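Local structure of hypothetical protein Atu2144 (2ODF) at residues A[30-35]-A[207-212]; A[40-45]-A[84-89]; A[78-83]-A[124-129]. The protein is of unknown function but belongs to the N-formylglutamate amidohydrolase family, so it may hydrolyse the amide bond of an N-acylated amino acid. All blocks are in the same frame, centred on the assembly; numbering follows the deposited sequence.

Interaction 1 of 3, residues A[30-35]-A[207-212]; sequences VCEHAS and THTLRL
Glu-32 and Thr-209 reach for each other from opposite directions and meet in one short hydrogen bond, Thr-209 OG1 donating to Glu-32 OE2 at 2.7 Å. The hydroxyl comes to the anti side of the carboxylate, 22° out of its plane. The methine behind it is close as well, Thr-209 CB lying 3.2 Å from Glu-32 OE2, and this buried end is the close part of the contact. Glu-32 gets there through a bend in the middle of its chain (chi2 96°), which turns the carboxylate toward the helix. Beside this bond the fit is looser: Val-30 CG1 and Thr-209 CG2 touch methyl to methyl, tip to tip, at 4.2 Å, and the backbones stay well apart, with 8.7 Å between Glu-32 CA and Thr-209 CA. The contact joins a strand end of the mixed sheet of an alpha/beta fold to a short helix. Strand 27-31 ends here in a type I turn from Cys-31 to Ala-34, while Thr-209 stands in the first turn of helix 208-213. Thr-152 of the neighbouring strand 149-156 touches both Glu-32 and Thr-209, and Asn-90 OD1 accepts a bond from the backbone N of Thr-209. Farther along the helix, burial gives way to a partly exposed side. There Arg-211 pairs with Asp-174 and with Glu-116 of the second subunit, and Leu-212 packs on Ala-117 of that subunit.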
ATOM      1  N   VAL A  30     -18.870   6.918   4.518  1.00 14.30           N
ATOM      2  CA  VAL A  30     -17.581   6.856   3.800  1.00 15.11           C
ATOM      3  C   VAL A  30     -17.781   7.303   2.344  1.00 15.66           C
ATOM      4  O   VAL A  30     -18.680   6.816   1.651  1.00 16.52           O
ATOM      5  CB  VAL A  30     -16.967   5.428   3.851  1.00 15.08           C
ATOM      6  CG1 VAL A  30     -15.616   5.375   3.087  1.00 14.81           C
ATOM      7  CG2 VAL A  30     -16.863   4.951   5.349  1.00 14.77           C
ATOM      8  N   CYS A  31     -16.944   8.220   1.886  1.00 15.63           N
ATOM      9  CA  CYS A  31     -17.045   8.753   0.530  1.00 15.29           C
ATOM     10  C   CYS A  31     -15.666   8.810  -0.125  1.00 15.49           C
ATOM     11  O   CYS A  31     -14.931   9.789   0.021  1.00 15.26           O
ATOM     12  CB  CYS A  31     -17.702  10.145   0.559  1.00 14.46           C
ATOM     13  SG  CYS A  31     -18.183  10.695  -1.054  1.00 17.52           S
ATOM     14  N   GLU A  32     -15.319   7.729  -0.830  1.00 15.45           N
ATOM     15  CA  GLU A  32     -14.017   7.594  -1.483  1.00 16.30           C
ATOM     16  C   GLU A  32     -13.847   8.543  -2.693  1.00 16.88           C
ATOM     17  O   GLU A  32     -12.742   9.022  -2.965  1.00 16.76           O
ATOM     18  CB  GLU A  32     -13.792   6.156  -1.938  1.00 16.62           C
ATOM     19  CG  GLU A  32     -13.984   5.086  -0.890  1.00 17.70           C
ATOM     20  CD  GLU A  32     -15.355   4.493  -0.947  1.00 19.72           C
ATOM     21  OE1 GLU A  32     -16.326   5.276  -0.966  1.00 18.83           O
ATOM     22  OE2 GLU A  32     -15.474   3.255  -0.968  1.00 22.55           O
ATOM     23  N   HIS A  33     -14.948   8.858  -3.373  1.00 17.07           N
ATOM     24  CA  HIS A  33     -14.892   9.680  -4.591  1.00 16.66           C
ATOM     25  C   HIS A  33     -15.409  11.088  -4.386  1.00 16.21           C
ATOM     26  O   HIS A  33     -15.953  11.698  -5.303  1.00 15.83           O
ATOM     27  CB  HIS A  33     -15.631   8.985  -5.745  1.00 17.80           C
ATOM     28  CG  HIS A  33     -15.093   7.623  -6.078  1.00 16.57           C
ATOM     29  ND1 HIS A  33     -15.837   6.677  -6.741  1.00 18.37           N
ATOM     30  CD2 HIS A  33     -13.902   7.035  -5.797  1.00 16.36           C
ATOM     31  CE1 HIS A  33     -15.124   5.571  -6.887  1.00 18.74           C
ATOM     32  NE2 HIS A  33     -13.950   5.753  -6.306  1.00 18.18           N
ATOM     33  N   ALA A  34     -15.151  11.619  -3.193  1.00 15.92           N
ATOM     34  CA  ALA A  34     -15.705  12.864  -2.697  1.00 16.08           C
ATOM     35  C   ALA A  34     -15.181  14.088  -3.434  1.00 16.00           C
ATOM     36  O   ALA A  34     -15.898  15.085  -3.561  1.00 16.72           O
ATOM     37  CB  ALA A  34     -15.366  13.014  -1.185  1.00 14.63           C
ATOM     38  N   SER A  35     -13.928  14.022  -3.882  1.00 15.63           N
ATOM     39  CA  SER A  35     -13.211  15.226  -4.324  1.00 16.70           C
ATOM     40  C   SER A  35     -12.464  15.058  -5.631  1.00 16.79           C
ATOM     41  O   SER A  35     -11.817  14.051  -5.867  1.00 17.35           O
ATOM     42  CB  SER A  35     -12.253  15.698  -3.229  1.00 16.67           C
ATOM     43  OG  SER A  35     -11.477  16.800  -3.709  1.00 20.29           O
ATOM     44  N   THR A 207     -16.916  -3.263  -4.433  1.00 19.18           N
ATOM     45  CA  THR A 207     -17.191  -3.426  -2.996  1.00 19.03           C
ATOM     46  C   THR A 207     -15.915  -3.562  -2.144  1.00 18.05           C
ATOM     47  O   THR A 207     -15.964  -4.073  -1.035  1.00 17.36           O
ATOM     48  CB  THR A 207     -18.136  -4.605  -2.711  1.00 19.59           C
ATOM     49  OG1 THR A 207     -17.502  -5.826  -3.112  1.00 20.03           O
ATOM     50  CG2 THR A 207     -19.448  -4.403  -3.460  1.00 20.34           C
ATOM     51  N   HIS A 208     -14.783  -3.040  -2.633  1.00 17.30           N
ATOM     52  CA  HIS A 208     -13.506  -3.126  -1.886  1.00 16.41           C
ATOM     53  C   HIS A 208     -13.597  -2.590  -0.477  1.00 15.69           C
ATOM     54  O   HIS A 208     -13.232  -3.263   0.496  1.00 14.96           O
ATOM     55  CB  HIS A 208     -12.413  -2.362  -2.667  1.00 16.75           C
ATOM     56  CG  HIS A 208     -11.049  -2.482  -2.073  1.00 16.17           C
ATOM     57  ND1 HIS A 208     -10.499  -3.688  -1.705  1.00 16.67           N
ATOM     58  CD2 HIS A 208     -10.130  -1.539  -1.768  1.00 16.70           C
ATOM     59  CE1 HIS A 208      -9.283  -3.479  -1.219  1.00 16.05           C
ATOM     60  NE2 HIS A 208      -9.034  -2.182  -1.267  1.00 15.61           N
ATOM     61  N   THR A 209     -14.059  -1.353  -0.333  1.00 16.23           N
ATOM     62  CA  THR A 209     -14.190  -0.721   0.979  1.00 15.56           C
ATOM     63  C   THR A 209     -15.049  -1.555   1.974  1.00 15.03           C
ATOM     64  O   THR A 209     -14.726  -1.667   3.159  1.00 14.64           O
ATOM     65  CB  THR A 209     -14.724   0.727   0.801  1.00 16.22           C
ATOM     66  OG1 THR A 209     -13.744   1.494   0.051  1.00 16.11           O
ATOM     67  CG2 THR A 209     -15.015   1.360   2.140  1.00 17.24           C
ATOM     68  N   LEU A 210     -16.144  -2.121   1.490  1.00 14.09           N
ATOM     69  CA  LEU A 210     -16.971  -3.026   2.292  1.00 15.47           C
ATOM     70  C   LEU A 210     -16.148  -4.287   2.707  1.00 14.52           C
ATOM     71  O   LEU A 210     -16.173  -4.708   3.870  1.00 15.39           O
ATOM     72  CB  LEU A 210     -18.212  -3.451   1.504  1.00 14.81           C
ATOM     73  CG  LEU A 210     -19.130  -2.323   0.974  1.00 16.30           C
ATOM     74  CD1 LEU A 210     -20.342  -2.903   0.208  1.00 16.23           C
ATOM     75  CD2 LEU A 210     -19.524  -1.396   2.144  1.00 16.26           C
ATOM     76  N   ARG A 211     -15.419  -4.849   1.755  1.00 15.52           N
ATOM     77  CA  ARG A 211     -14.541  -5.996   2.014  1.00 16.26           C
ATOM     78  C   ARG A 211     -13.463  -5.689   3.055  1.00 16.82           C
ATOM     79  O   ARG A 211     -13.134  -6.567   3.856  1.00 16.57           O
ATOM     80  CB  ARG A 211     -13.902  -6.544   0.735  1.00 16.46           C
ATOM     81  CG  ARG A 211     -14.887  -7.169  -0.231  1.00 16.84           C
ATOM     82  CD  ARG A 211     -14.244  -7.738  -1.477  1.00 17.65           C
ATOM     83  NE  ARG A 211     -15.273  -8.385  -2.288  1.00 21.57           N
ATOM     84  CZ  ARG A 211     -15.080  -8.856  -3.510  1.00 25.17           C
ATOM     85  NH1 ARG A 211     -13.878  -8.795  -4.075  1.00 25.55           N
ATOM     86  NH2 ARG A 211     -16.102  -9.404  -4.162  1.00 25.20           N
ATOM     87  N   LEU A 212     -12.923  -4.466   3.063  1.00 17.08           N
ATOM     88  CA  LEU A 212     -11.896  -4.085   4.041  1.00 17.38           C
ATOM     89  C   LEU A 212     -12.420  -3.835   5.444  1.00 17.32           C
ATOM     90  O   LEU A 212     -11.755  -4.175   6.423  1.00 17.67           O
ATOM     91  CB  LEU A 212     -11.153  -2.824   3.589  1.00 17.06           C
ATOM     92  CG  LEU A 212     -10.259  -2.878   2.339  1.00 18.57           C
ATOM     93  CD1 LEU A 212      -9.413  -1.606   2.270  1.00 18.15           C
ATOM     94  CD2 LEU A 212      -9.396  -4.146   2.321  1.00 16.68           C
TER

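Interaction 2 of 3, residues A[40-45]-A[84-89]; sequences QKYGTL and RLVYDC
A type II' beta turn from Tyr-42 to Leu-45 presents both its end residues to Leu-85 and Val-86, in the loop that follows strand 77-80. The turn is closed by Leu-45 N to Tyr-42 O at 3.1 Å, and Gly-43 supplies the positive phi needed at its second position. From one end the Tyr-42 ring crosses Val-86 at a slant, its CE2 lying 3.9 Å from Val-86 CG1. From the other end the leucine sends a single methyl across: Leu-45 CD1 rests 3.8 Å from Leu-85 CB and 4.3 Å from Val-86 CG2. Val-86 thus divides its branches: CG1, anti to the backbone N (chi1 -177°), goes to the tyrosine ring, and CG2, beside that N, is left for the leucine. The contact is apolar throughout. It joins two long connections of the alpha/beta fold, one running from strand 27-31 to helix 49-52 and the other leaving strand 77-80; the centre of the contact lies about 17 Å from the centre of the chain. Helix 116-143 meets the same cluster, with Leu-126 on Val-86 and Arg-122 on Tyr-42. At its polar end Tyr-42 OH is bonded to Glu-118 OE2 and receives Lys-41 NZ at 3.0 Å, while Lys-41 CG lies over one face of the ring, so the tyrosine is held at its tip and along its side. Across Val-86 the loop is braced by a salt bridge, Arg-84 NH2 to Asp-88 OD2 at 2.9 Å, on the syn side but 29° out of the carboxylate plane; Asp-88 OD1 is bonded to His-33.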
ATOM      1  N   GLN A  40      -1.060  19.363  -6.560  1.00 20.85           N
ATOM      2  CA  GLN A  40      -0.314  20.302  -7.393  1.00 22.42           C
ATOM      3  C   GLN A  40       0.773  19.566  -8.172  1.00 22.58           C
ATOM      4  O   GLN A  40       0.949  19.802  -9.355  1.00 23.61           O
ATOM      5  CB  GLN A  40       0.293  21.414  -6.517  1.00 22.91           C
ATOM      6  CG  GLN A  40       0.745  22.649  -7.321  1.00 24.25           C
ATOM      7  CD  GLN A  40       1.688  23.567  -6.532  1.00 26.10           C
ATOM      8  OE1 GLN A  40       1.290  24.662  -6.125  1.00 35.50           O
ATOM      9  NE2 GLN A  40       2.937  23.132  -6.326  1.00 28.72           N
ATOM     10  N   LYS A  41       1.466  18.633  -7.531  1.00 22.83           N
ATOM     11  CA  LYS A  41       2.578  17.959  -8.192  1.00 23.29           C
ATOM     12  C   LYS A  41       2.185  17.299  -9.531  1.00 21.96           C
ATOM     13  O   LYS A  41       3.029  17.131 -10.406  1.00 21.18           O
ATOM     14  CB  LYS A  41       3.253  16.954  -7.236  1.00 23.93           C
ATOM     15  CG  LYS A  41       2.466  15.734  -6.904  1.00 27.03           C
ATOM     16  CD  LYS A  41       3.326  14.664  -6.133  1.00 27.46           C
ATOM     17  CE  LYS A  41       4.050  13.665  -7.056  1.00 31.66           C
ATOM     18  NZ  LYS A  41       4.301  12.289  -6.412  1.00 32.48           N
ATOM     19  N   TYR A  42       0.912  16.947  -9.699  1.00 20.72           N
ATOM     20  CA  TYR A  42       0.468  16.230 -10.894  1.00 20.56           C
ATOM     21  C   TYR A  42       0.017  17.119 -12.023  1.00 19.92           C
ATOM     22  O   TYR A  42      -0.197  16.640 -13.117  1.00 19.73           O
ATOM     23  CB  TYR A  42      -0.634  15.205 -10.544  1.00 20.16           C
ATOM     24  CG  TYR A  42      -0.090  14.117  -9.675  1.00 18.07           C
ATOM     25  CD1 TYR A  42       0.727  13.124 -10.202  1.00 19.22           C
ATOM     26  CD2 TYR A  42      -0.310  14.132  -8.324  1.00 20.34           C
ATOM     27  CE1 TYR A  42       1.263  12.138  -9.403  1.00 19.91           C
ATOM     28  CE2 TYR A  42       0.222  13.172  -7.507  1.00 19.28           C
ATOM     29  CZ  TYR A  42       1.019  12.168  -8.048  1.00 20.55           C
ATOM     30  OH  TYR A  42       1.576  11.224  -7.211  1.00 18.69           O
ATOM     31  N   GLY A  43      -0.132  18.415 -11.771  1.00 20.64           N
ATOM     32  CA  GLY A  43      -0.660  19.306 -12.778  1.00 20.39           C
ATOM     33  C   GLY A  43      -2.021  18.860 -13.262  1.00 20.35           C
ATOM     34  O   GLY A  43      -2.896  18.630 -12.458  1.00 20.69           O
ATOM     35  N   THR A  44      -2.189  18.743 -14.580  1.00 20.16           N
ATOM     36  CA  THR A  44      -3.446  18.314 -15.196  1.00 20.46           C
ATOM     37  C   THR A  44      -3.561  16.783 -15.402  1.00 19.87           C
ATOM     38  O   THR A  44      -4.532  16.313 -15.962  1.00 19.51           O
ATOM     39  CB  THR A  44      -3.614  19.004 -16.568  1.00 21.21           C
ATOM     40  OG1 THR A  44      -2.632  18.505 -17.480  1.00 22.91           O
ATOM     41  CG2 THR A  44      -3.471  20.539 -16.434  1.00 19.51           C
ATOM     42  N   LEU A  45      -2.546  16.022 -15.001  1.00 20.00           N
ATOM     43  CA  LEU A  45      -2.401  14.612 -15.427  1.00 19.95           C
ATOM     44  C   LEU A  45      -2.454  14.412 -16.949  1.00 19.46           C
ATOM     45  O   LEU A  45      -2.697  13.310 -17.429  1.00 18.01           O
ATOM     46  CB  LEU A  45      -3.455  13.726 -14.758  1.00 20.26           C
ATOM     47  CG  LEU A  45      -3.337  13.506 -13.250  1.00 20.12           C
ATOM     48  CD1 LEU A  45      -4.645  12.887 -12.710  1.00 19.56           C
ATOM     49  CD2 LEU A  45      -2.130  12.649 -12.867  1.00 17.31           C
ATOM     50  N   ARG A  84      -9.934  10.383  -7.387  1.00 16.77           N
ATOM     51  CA  ARG A  84      -9.837   8.963  -7.724  1.00 17.13           C
ATOM     52  C   ARG A  84      -8.938   8.730  -8.958  1.00 17.23           C
ATOM     53  O   ARG A  84      -8.562   7.583  -9.245  1.00 16.66           O
ATOM     54  CB  ARG A  84     -11.230   8.385  -8.019  1.00 16.22           C
ATOM     55  CG  ARG A  84     -11.922   8.997  -9.284  1.00 16.50           C
ATOM     56  CD  ARG A  84     -13.275   8.384  -9.566  1.00 18.62           C
ATOM     57  NE  ARG A  84     -13.175   6.949  -9.797  1.00 18.29           N
ATOM     58  CZ  ARG A  84     -14.176   6.152 -10.143  1.00 20.83           C
ATOM     59  NH1 ARG A  84     -15.401   6.628 -10.277  1.00 24.22           N
ATOM     60  NH2 ARG A  84     -13.951   4.863 -10.318  1.00 21.73           N
ATOM     61  N   LEU A  85      -8.686   9.786  -9.733  1.00 17.57           N
ATOM     62  CA  LEU A  85      -7.749   9.671 -10.869  1.00 17.60           C
ATOM     63  C   LEU A  85      -6.321   9.414 -10.424  1.00 17.41           C
ATOM     64  O   LEU A  85      -5.574   8.736 -11.147  1.00 17.64           O
ATOM     65  CB  LEU A  85      -7.784  10.897 -11.760  1.00 18.43           C
ATOM     66  CG  LEU A  85      -9.042  11.106 -12.601  1.00 18.26           C
ATOM     67  CD1 LEU A  85      -8.996  12.512 -13.147  1.00 18.92           C
ATOM     68  CD2 LEU A  85      -9.150  10.108 -13.684  1.00 19.48           C
ATOM     69  N   VAL A  86      -5.941   9.933  -9.254  1.00 16.54           N
ATOM     70  CA  VAL A  86      -4.621   9.712  -8.707  1.00 17.44           C
ATOM     71  C   VAL A  86      -4.559   8.340  -8.011  1.00 17.72           C
ATOM     72  O   VAL A  86      -3.668   7.527  -8.270  1.00 17.41           O
ATOM     73  CB  VAL A  86      -4.178  10.853  -7.758  1.00 18.14           C
ATOM     74  CG1 VAL A  86      -2.740  10.596  -7.254  1.00 17.13           C
ATOM     75  CG2 VAL A  86      -4.217  12.194  -8.511  1.00 16.85           C
ATOM     76  N   TYR A  87      -5.541   8.066  -7.162  1.00 17.13           N
ATOM     77  CA  TYR A  87      -5.679   6.740  -6.560  1.00 16.62           C
ATOM     78  C   TYR A  87      -7.157   6.536  -6.237  1.00 16.57           C
ATOM     79  O   TYR A  87      -7.746   7.332  -5.479  1.00 17.86           O
ATOM     80  CB  TYR A  87      -4.804   6.541  -5.290  1.00 16.24           C
ATOM     81  CG  TYR A  87      -4.760   5.076  -4.912  1.00 16.49           C
ATOM     82  CD1 TYR A  87      -5.909   4.426  -4.460  1.00 17.87           C
ATOM     83  CD2 TYR A  87      -3.613   4.309  -5.087  1.00 17.47           C
ATOM     84  CE1 TYR A  87      -5.909   3.068  -4.186  1.00 16.77           C
ATOM     85  CE2 TYR A  87      -3.611   2.948  -4.794  1.00 16.12           C
ATOM     86  CZ  TYR A  87      -4.783   2.328  -4.359  1.00 16.55           C
ATOM     87  OH  TYR A  87      -4.846   0.962  -4.087  1.00 14.82           O
ATOM     88  N   ASP A  88      -7.748   5.484  -6.802  1.00 16.22           N
ATOM     89  CA  ASP A  88      -9.136   5.127  -6.513  1.00 15.71           C
ATOM     90  C   ASP A  88      -9.158   4.328  -5.220  1.00 15.50           C
ATOM     91  O   ASP A  88      -8.842   3.143  -5.202  1.00 14.59           O
ATOM     92  CB  ASP A  88      -9.766   4.326  -7.662  1.00 15.37           C
ATOM     93  CG  ASP A  88     -11.270   4.129  -7.481  1.00 16.47           C
ATOM     94  OD1 ASP A  88     -11.748   4.200  -6.321  1.00 18.82           O
ATOM     95  OD2 ASP A  88     -11.964   3.918  -8.495  1.00 18.99           O
ATOM     96  N   CYS A  89      -9.515   4.997  -4.129  1.00 15.87           N
ATOM     97  CA  CYS A  89      -9.445   4.368  -2.809  1.00 16.21           C
ATOM     98  C   CYS A  89     -10.435   3.217  -2.628  1.00 16.75           C
ATOM     99  O   CYS A  89     -10.350   2.487  -1.642  1.00 18.05           O
ATOM    100  CB  CYS A  89      -9.605   5.406  -1.728  1.00 16.35           C
ATOM    101  SG  CYS A  89      -8.144   6.385  -1.517  1.00 19.52           S
TER

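Interaction 3 of 3, residues A[78-83]-A[124-129]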
ATOM      1  N   VAL A  78     -16.160  10.105   6.813  1.00 17.61           N
ATOM      2  CA  VAL A  78     -14.761  10.032   6.397  1.00 17.39           C
ATOM      3  C   VAL A  78     -14.725  10.099   4.892  1.00 17.60           C
ATOM      4  O   VAL A  78     -15.410   9.328   4.214  1.00 16.70           O
ATOM      5  CB  VAL A  78     -14.078   8.744   6.841  1.00 17.36           C
ATOM      6  CG1 VAL A  78     -12.578   8.760   6.429  1.00 16.13           C
ATOM      7  CG2 VAL A  78     -14.232   8.557   8.335  1.00 18.73           C
ATOM      8  N   TYR A  79     -13.926  11.026   4.367  1.00 17.54           N
ATOM      9  CA  TYR A  79     -13.884  11.239   2.939  1.00 18.08           C
ATOM     10  C   TYR A  79     -12.445  11.517   2.465  1.00 18.08           C
ATOM     11  O   TYR A  79     -11.577  11.969   3.230  1.00 17.87           O
ATOM     12  CB  TYR A  79     -14.875  12.312   2.505  1.00 18.16           C
ATOM     13  CG  TYR A  79     -14.556  13.721   2.944  1.00 19.35           C
ATOM     14  CD1 TYR A  79     -14.886  14.163   4.230  1.00 20.41           C
ATOM     15  CD2 TYR A  79     -13.955  14.618   2.083  1.00 20.09           C
ATOM     16  CE1 TYR A  79     -14.604  15.451   4.644  1.00 19.67           C
ATOM     17  CE2 TYR A  79     -13.678  15.935   2.497  1.00 20.79           C
ATOM     18  CZ  TYR A  79     -14.000  16.332   3.779  1.00 19.94           C
ATOM     19  OH  TYR A  79     -13.720  17.625   4.215  1.00 20.79           O
ATOM     20  N   GLN A  80     -12.224  11.190   1.204  1.00 18.42           N
ATOM     21  CA  GLN A  80     -10.947  11.390   0.530  1.00 18.80           C
ATOM     22  C   GLN A  80     -10.946  12.768  -0.096  1.00 18.93           C
ATOM     23  O   GLN A  80     -11.909  13.142  -0.787  1.00 19.72           O
ATOM     24  CB  GLN A  80     -10.825  10.261  -0.498  1.00 19.72           C
ATOM     25  CG  GLN A  80      -9.628  10.179  -1.366  1.00 20.06           C
ATOM     26  CD  GLN A  80      -8.274  10.377  -0.678  1.00 21.01           C
ATOM     27  OE1 GLN A  80      -7.714   9.470  -0.029  1.00 22.06           O
ATOM     28  NE2 GLN A  80      -7.708  11.525  -0.905  1.00 14.65           N
ATOM     29  N   ARG A  81      -9.893  13.541   0.165  1.00 18.88           N
ATOM     30  CA  ARG A  81      -9.815  14.926  -0.311  1.00 18.56           C
ATOM     31  C   ARG A  81      -9.189  15.113  -1.707  1.00 18.50           C
ATOM     32  O   ARG A  81      -9.160  16.221  -2.206  1.00 17.74           O
ATOM     33  CB  ARG A  81      -9.100  15.785   0.742  1.00 18.49           C
ATOM     34  CG  ARG A  81      -9.873  15.814   2.058  1.00 19.09           C
ATOM     35  CD  ARG A  81      -9.287  16.734   3.071  1.00 19.42           C
ATOM     36  NE  ARG A  81      -9.373  18.130   2.658  1.00 20.52           N
ATOM     37  CZ  ARG A  81      -8.362  18.839   2.175  1.00 22.57           C
ATOM     38  NH1 ARG A  81      -7.154  18.295   2.041  1.00 22.44           N
ATOM     39  NH2 ARG A  81      -8.565  20.110   1.827  1.00 20.60           N
ATOM     40  N   PHE A  82      -8.710  14.032  -2.326  1.00 17.73           N
ATOM     41  CA  PHE A  82      -8.120  14.073  -3.658  1.00 17.80           C
ATOM     42  C   PHE A  82      -8.701  13.039  -4.590  1.00 17.10           C
ATOM     43  O   PHE A  82      -9.289  12.037  -4.146  1.00 16.57           O
ATOM     44  CB  PHE A  82      -6.573  13.940  -3.564  1.00 18.59           C
ATOM     45  CG  PHE A  82      -5.957  15.036  -2.735  1.00 17.21           C
ATOM     46  CD1 PHE A  82      -5.595  16.238  -3.307  1.00 18.89           C
ATOM     47  CD2 PHE A  82      -5.866  14.896  -1.362  1.00 18.37           C
ATOM     48  CE1 PHE A  82      -5.118  17.265  -2.522  1.00 19.35           C
ATOM     49  CE2 PHE A  82      -5.386  15.894  -0.590  1.00 17.98           C
ATOM     50  CZ  PHE A  82      -5.011  17.080  -1.163  1.00 18.90           C
ATOM     51  N   SER A  83      -8.534  13.310  -5.890  1.00 16.68           N
ATOM     52  CA  SER A  83      -9.223  12.612  -6.951  1.00 16.79           C
ATOM     53  C   SER A  83      -8.889  11.143  -7.064  1.00 17.02           C
ATOM     54  O   SER A  83      -7.703  10.729  -6.924  1.00 17.47           O
ATOM     55  CB  SER A  83      -8.910  13.258  -8.300  1.00 16.88           C
ATOM     56  OG  SER A  83      -9.528  12.554  -9.356  1.00 14.79           O
ATOM     57  N   SER A 124       0.923   5.040  -0.526  1.00 16.34           N
ATOM     58  CA  SER A 124       1.307   5.466   0.815  1.00 16.45           C
ATOM     59  C   SER A 124       0.611   6.722   1.290  1.00 16.42           C
ATOM     60  O   SER A 124       0.370   6.864   2.477  1.00 16.90           O
ATOM     61  CB  SER A 124       2.812   5.755   0.874  1.00 16.45           C
ATOM     62  OG  SER A 124       3.158   6.207   2.164  1.00 16.60           O
ATOM     63  N   ALA A 125       0.371   7.635   0.366  1.00 16.58           N
ATOM     64  CA  ALA A 125      -0.091   8.995   0.665  1.00 16.97           C
ATOM     65  C   ALA A 125      -1.610   9.109   0.657  1.00 16.82           C
ATOM     66  O   ALA A 125      -2.164   9.890   1.435  1.00 17.54           O
ATOM     67  CB  ALA A 125       0.489   9.971  -0.325  1.00 15.75           C
ATOM     68  N   LEU A 126      -2.265   8.340  -0.224  1.00 16.70           N
ATOM     69  CA  LEU A 126      -3.706   8.419  -0.414  1.00 16.76           C
ATOM     70  C   LEU A 126      -4.458   7.216   0.094  1.00 16.38           C
ATOM     71  O   LEU A 126      -5.399   7.397   0.828  1.00 16.67           O
ATOM     72  CB  LEU A 126      -4.059   8.647  -1.875  1.00 17.15           C
ATOM     73  CG  LEU A 126      -3.623  10.010  -2.444  1.00 19.18           C
ATOM     74  CD1 LEU A 126      -3.865   9.999  -3.950  1.00 21.18           C
ATOM     75  CD2 LEU A 126      -4.305  11.234  -1.739  1.00 16.01           C
ATOM     76  N   TYR A 127      -4.038   5.998  -0.273  1.00 15.21           N
ATOM     77  CA  TYR A 127      -4.848   4.808  -0.047  1.00 15.02           C
ATOM     78  C   TYR A 127      -4.734   4.306   1.380  1.00 15.45           C
ATOM     79  O   TYR A 127      -5.757   4.100   2.059  1.00 14.00           O
ATOM     80  CB  TYR A 127      -4.446   3.726  -1.073  1.00 15.42           C
ATOM     81  CG  TYR A 127      -5.040   2.358  -0.880  1.00 14.71           C
ATOM     82  CD1 TYR A 127      -6.372   2.085  -1.184  1.00 15.45           C
ATOM     83  CD2 TYR A 127      -4.240   1.300  -0.438  1.00 13.94           C
ATOM     84  CE1 TYR A 127      -6.888   0.780  -1.039  1.00 15.62           C
ATOM     85  CE2 TYR A 127      -4.738   0.032  -0.318  1.00 15.28           C
ATOM     86  CZ  TYR A 127      -6.044  -0.235  -0.597  1.00 15.93           C
ATOM     87  OH  TYR A 127      -6.481  -1.533  -0.419  1.00 14.45           O
ATOM     88  N   VAL A 128      -3.502   4.159   1.865  1.00 15.15           N
ATOM     89  CA  VAL A 128      -3.303   3.598   3.199  1.00 16.37           C
ATOM     90  C   VAL A 128      -3.824   4.556   4.292  1.00 15.94           C
ATOM     91  O   VAL A 128      -4.500   4.103   5.207  1.00 18.68           O
ATOM     92  CB  VAL A 128      -1.852   3.023   3.419  1.00 16.63           C
ATOM     93  CG1 VAL A 128      -1.648   2.602   4.894  1.00 18.99           C
ATOM     94  CG2 VAL A 128      -1.609   1.793   2.483  1.00 15.05           C
ATOM     95  N   PRO A 129      -3.513   5.866   4.231  1.00 16.35           N
ATOM     96  CA  PRO A 129      -4.062   6.781   5.233  1.00 16.53           C
ATOM     97  C   PRO A 129      -5.588   6.772   5.296  1.00 16.53           C
ATOM     98  O   PRO A 129      -6.138   6.719   6.395  1.00 17.92           O
ATOM     99  CB  PRO A 129      -3.508   8.177   4.805  1.00 16.48           C
ATOM    100  CG  PRO A 129      -2.247   7.839   4.097  1.00 17.23           C
ATOM    101  CD  PRO A 129      -2.549   6.567   3.351  1.00 16.49           C
TER
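Leu-126 rests one methyl, CD2, against both Phe-82 and the end of the Gln-80 side chain. Leu-126 CD2 lies 4.0 Å from Phe-82 CB and equally far from the ring atom Phe-82 CD2, the two side chains crossing at about a right angle. Gln-80 also crosses the leucine nearly at right angles, bringing its CD to 4.2 Å from Leu-126 CD2. A bend at chi2 (45°) curls the end of this glutamine toward the helix, although the bond from CA to CB runs alongside the helix segment rather than to it. In the next shell Phe-8 meets the Phe-82 ring, and Phe-130, one turn further on in the helix, touches Gln-80. The strand itself is fixed in the sheet by backbone bonds of Gln-80 to Cys-31 and of Tyr-79 to Gly-17. On the helix side a wider pi-type turn spans 124-127, and Pro-129, which has no N-H to give, marks a kink. At the start of the pi-type turn, Ser-124 OG is hydrogen-bonded to Asp-132 of the second subunit. Such a long helix, 116-143, laid on one face of a mixed sheet and meeting the end of strand 77-80, which runs parallel to 27-31 and antiparallel to 16-19, is characteristic of layered alpha/beta folds.

From the N terminus, strand 27-31 and its following turn open interaction 1, which waits until helix 208-213 to close a loop of 171 residues. Both other contacts fall within that loop. Interaction 2 closes 38 residues between 40-45 and 84-89; interaction 3 starts before that closure, at 78-83, and ends at 124-129, so the two cross. Strands 27-31 and 77-80 are neighbours in the sheet, which puts interactions 1 and 3 side by side; His-208 NE2 and Tyr-127 OH, 2.8 Å apart, connect them further. Tyr-87 meets Tyr-127 between interactions 2 and 3. Together they tie the sheet to helix 116-143, helix 208-213 and the peripheral loops.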